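PDB 3R87: uncharacterized protein from Photobacterium profundum, which probably acts as a hot-dog-fold thioesterase of the 4-hydroxybenzoyl-CoA thioesterase family. Local coordinates for residues H9-Y14 / F33-E38. Sequence-based numbering, arbitrary orientation. Where two conformers were deposited one is given.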
loop_
_atom_site.group_PDB
_atom_site.type_symbol
_atom_site.label_atom_id
_atom_site.label_comp_id
_atom_site.label_asym_id
_atom_site.label_seq_id
_atom_site.Cartn_x
_atom_site.Cartn_y
_atom_site.Cartn_z
ATOM N N HIS A 9 -13.947 -15.730 -1.434
ATOM C CA HIS A 9 -12.555 -15.501 -1.836
ATOM C C HIS A 9 -11.738 -15.359 -0.601
ATOM O O HIS A 9 -11.987 -14.491 0.203
ATOM C CB HIS A 9 -12.485 -14.195 -2.676
ATOM C CG HIS A 9 -11.062 -13.800 -3.023
ATOM N ND1 HIS A 9 -10.273 -14.580 -3.800
ATOM C CD2 HIS A 9 -10.261 -12.751 -2.595
ATOM C CE1 HIS A 9 -9.038 -14.048 -3.842
ATOM N NE2 HIS A 9 -9.028 -12.895 -3.177
ATOM N N PRO A 10 -10.728 -16.205 -0.408
ATOM C CA PRO A 10 -9.930 -16.124 0.822
ATOM C C PRO A 10 -8.924 -14.997 0.752
ATOM O O PRO A 10 -8.354 -14.739 -0.309
ATOM C CB PRO A 10 -9.211 -17.474 0.872
ATOM C CG PRO A 10 -9.121 -17.885 -0.591
ATOM C CD PRO A 10 -10.297 -17.357 -1.271
ATOM N N VAL A 11 -8.659 -14.369 1.883
ATOM C CA VAL A 11 -7.599 -13.381 2.002
ATOM C C VAL A 11 -6.819 -13.654 3.270
ATOM O O VAL A 11 -7.395 -13.626 4.370
ATOM C CB VAL A 11 -8.158 -11.914 2.011
ATOM C CG1 VAL A 11 -7.040 -10.931 2.409
ATOM C CG2 VAL A 11 -8.707 -11.621 0.621
ATOM N N GLN A 12 -5.507 -13.863 3.135
ATOM C CA GLN A 12 -4.651 -14.004 4.290
ATOM C C GLN A 12 -4.090 -12.635 4.675
ATOM O O GLN A 12 -3.727 -11.827 3.822
ATOM C CB GLN A 12 -3.521 -14.978 4.025
ATOM C CG GLN A 12 -2.647 -15.217 5.208
ATOM C CD GLN A 12 -1.809 -16.447 5.199
ATOM O OE1 GLN A 12 -2.174 -17.464 4.575
ATOM N NE2 GLN A 12 -0.721 -16.431 5.913
ATOM N N ILE A 13 -3.987 -12.399 5.987
ATOM C CA ILE A 13 -3.498 -11.136 6.547
ATOM C C ILE A 13 -2.008 -11.271 6.866
ATOM O O ILE A 13 -1.620 -12.066 7.742
ATOM C CB ILE A 13 -4.301 -10.780 7.796
ATOM C CG1 ILE A 13 -5.811 -10.719 7.496
ATOM C CG2 ILE A 13 -3.799 -9.475 8.407
ATOM C CD1 ILE A 13 -6.201 -9.838 6.334
ATOM N N TYR A 14 -1.190 -10.488 6.183
ATOM C CA TYR A 14 0.259 -10.492 6.319
ATOM C C TYR A 14 0.715 -9.204 7.005
ATOM O O TYR A 14 -0.090 -8.321 7.339
ATOM C CB TYR A 14 0.907 -10.599 4.930
ATOM C CG TYR A 14 0.528 -11.836 4.170
ATOM C CD1 TYR A 14 1.235 -13.046 4.383
ATOM C CD2 TYR A 14 -0.450 -11.817 3.208
ATOM C CE1 TYR A 14 0.921 -14.182 3.624
ATOM C CE2 TYR A 14 -0.769 -12.949 2.474
ATOM C CZ TYR A 14 -0.058 -14.126 2.671
ATOM O OH TYR A 14 -0.362 -15.225 1.912
ATOM N N PHE A 33 -11.897 -6.262 -1.247
ATOM C CA PHE A 33 -13.141 -6.269 -1.972
ATOM C C PHE A 33 -12.900 -6.187 -3.469
ATOM O O PHE A 33 -13.586 -6.840 -4.247
ATOM C CB PHE A 33 -14.055 -5.179 -1.488
ATOM C CG PHE A 33 -14.644 -5.361 -0.120
ATOM C CD1 PHE A 33 -14.613 -6.571 0.566
ATOM C CD2 PHE A 33 -15.322 -4.313 0.490
ATOM C CE1 PHE A 33 -15.241 -6.754 1.774
ATOM C CE2 PHE A 33 -15.951 -4.500 1.729
ATOM C CZ PHE A 33 -15.904 -5.707 2.377
ATOM N N GLU A 34 -11.918 -5.367 -3.895
ATOM C CA GLU A 34 -11.561 -5.262 -5.296
ATOM C C GLU A 34 -11.104 -6.626 -5.836
ATOM O O GLU A 34 -11.555 -7.044 -6.917
ATOM C CB GLU A 34 -10.506 -4.180 -5.497
ATOM C CG GLU A 34 -10.323 -3.755 -6.930
ATOM C CD GLU A 34 -9.539 -4.751 -7.825
ATOM O OE1 GLU A 34 -8.642 -5.391 -7.360
ATOM O OE2 GLU A 34 -9.805 -4.840 -9.043
ATOM N N ARG A 35 -10.228 -7.311 -5.108
ATOM C CA ARG A 35 -9.755 -8.613 -5.551
ATOM C C ARG A 35 -10.932 -9.541 -5.759
ATOM O O ARG A 35 -11.017 -10.294 -6.732
ATOM C CB ARG A 35 -8.818 -9.236 -4.514
ATOM C CG ARG A 35 -7.565 -8.453 -4.205
ATOM C CD ARG A 35 -6.786 -9.166 -3.126
ATOM N NE ARG A 35 -5.768 -8.313 -2.548
ATOM C CZ ARG A 35 -5.081 -8.591 -1.451
ATOM N NH1 ARG A 35 -5.278 -9.767 -0.843
ATOM N NH2 ARG A 35 -4.272 -7.691 -0.939
ATOM N N ALA A 36 -11.843 -9.554 -4.779
ATOM C CA ALA A 36 -12.957 -10.484 -4.805
ATOM C C ALA A 36 -13.865 -10.192 -6.000
ATOM O O ALA A 36 -14.385 -11.152 -6.617
ATOM C CB ALA A 36 -13.690 -10.422 -3.483
ATOM N N ARG A 37 -14.113 -8.931 -6.332
ATOM C CA ARG A 37 -14.884 -8.630 -7.521
ATOM C C ARG A 37 -14.188 -9.137 -8.767
ATOM O O ARG A 37 -14.847 -9.640 -9.685
ATOM C CB ARG A 37 -15.189 -7.147 -7.654
ATOM C CG ARG A 37 -16.047 -6.583 -6.558
ATOM C CD ARG A 37 -16.530 -5.160 -6.832
ATOM N NE ARG A 37 -15.423 -4.215 -7.012
ATOM C CZ ARG A 37 -14.821 -3.557 -6.024
ATOM N NH1 ARG A 37 -15.167 -3.695 -4.776
ATOM N NH2 ARG A 37 -13.838 -2.689 -6.334
ATOM N N GLU A 38 -12.866 -8.994 -8.839
ATOM C CA GLU A 38 -12.155 -9.524 -10.010
ATOM C C GLU A 38 -12.373 -10.996 -10.196
ATOM O O GLU A 38 -12.514 -11.458 -11.317
ATOM C CB GLU A 38 -10.654 -9.235 -9.949
ATOM C CG GLU A 38 -10.277 -7.770 -9.958
ATOM C CD GLU A 38 -8.870 -7.564 -10.420
ATOM O OE1 GLU A 38 -8.290 -8.409 -11.119
ATOM O OE2 GLU A 38 -8.285 -6.480 -10.153
HETATM O O HOH W 1 -3.385 -10.580 1.322
#
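His9 and Val11, on the strand that pairs with 75-85, meet Arg35 and Ala36 of helix 28-41, the long helix that a hot-dog fold wraps in its curved antiparallel sheet. The segments 9-12 and 33-38 run roughly antiparallel, their axes 148° apart and 9.1 Å from each other at closest approach.

Van der Waals contact makes up the direct part of the joint. CB of His9 lies 4.0 Å from the methyl CB of Ala36, whose other neighbours include Ile78 and Thr80. With CG anti to its own backbone N (chi1 174°), the imidazole swings toward the helix, so that NE2 comes within 3.9 Å of Arg35 CB. The same ring stacks with that of His39, one turn further along the helix. Arg35, extended from CG to NE, reaches forward alongside the strand toward its C-terminal end and passes across Val11 at about a right angle; its NH1 rests 3.9 Å from Val11 CG1. The guanidinium plane stands 88° from the His9 ring and does not touch it; Arg35 meets the ring through CB.

Polar linkage is indirect. One water, lying in the guanidinium plane at its edge, accepts from Arg35 NH1 at 3.0 Å and donates to the backbone carbonyl O of Gln12 at 2.8 Å. It also sits in plane at the rim of the Tyr14 ring.

The chemistry thus divides Arg35 along its length: its aliphatic root packs on His9, while its head is tied to the Gln12 carbonyl by water through NH1 and to Glu16 of the second subunit by a salt bridge through NH2. Helix, sheet edge and subunit interface are thereby coupled through one side chain. Arg35 NH1 lies 5.4 Å from His9 NE2, but any effect on the histidine's protonation is probably modest, the charge being partly balanced by the salt bridge.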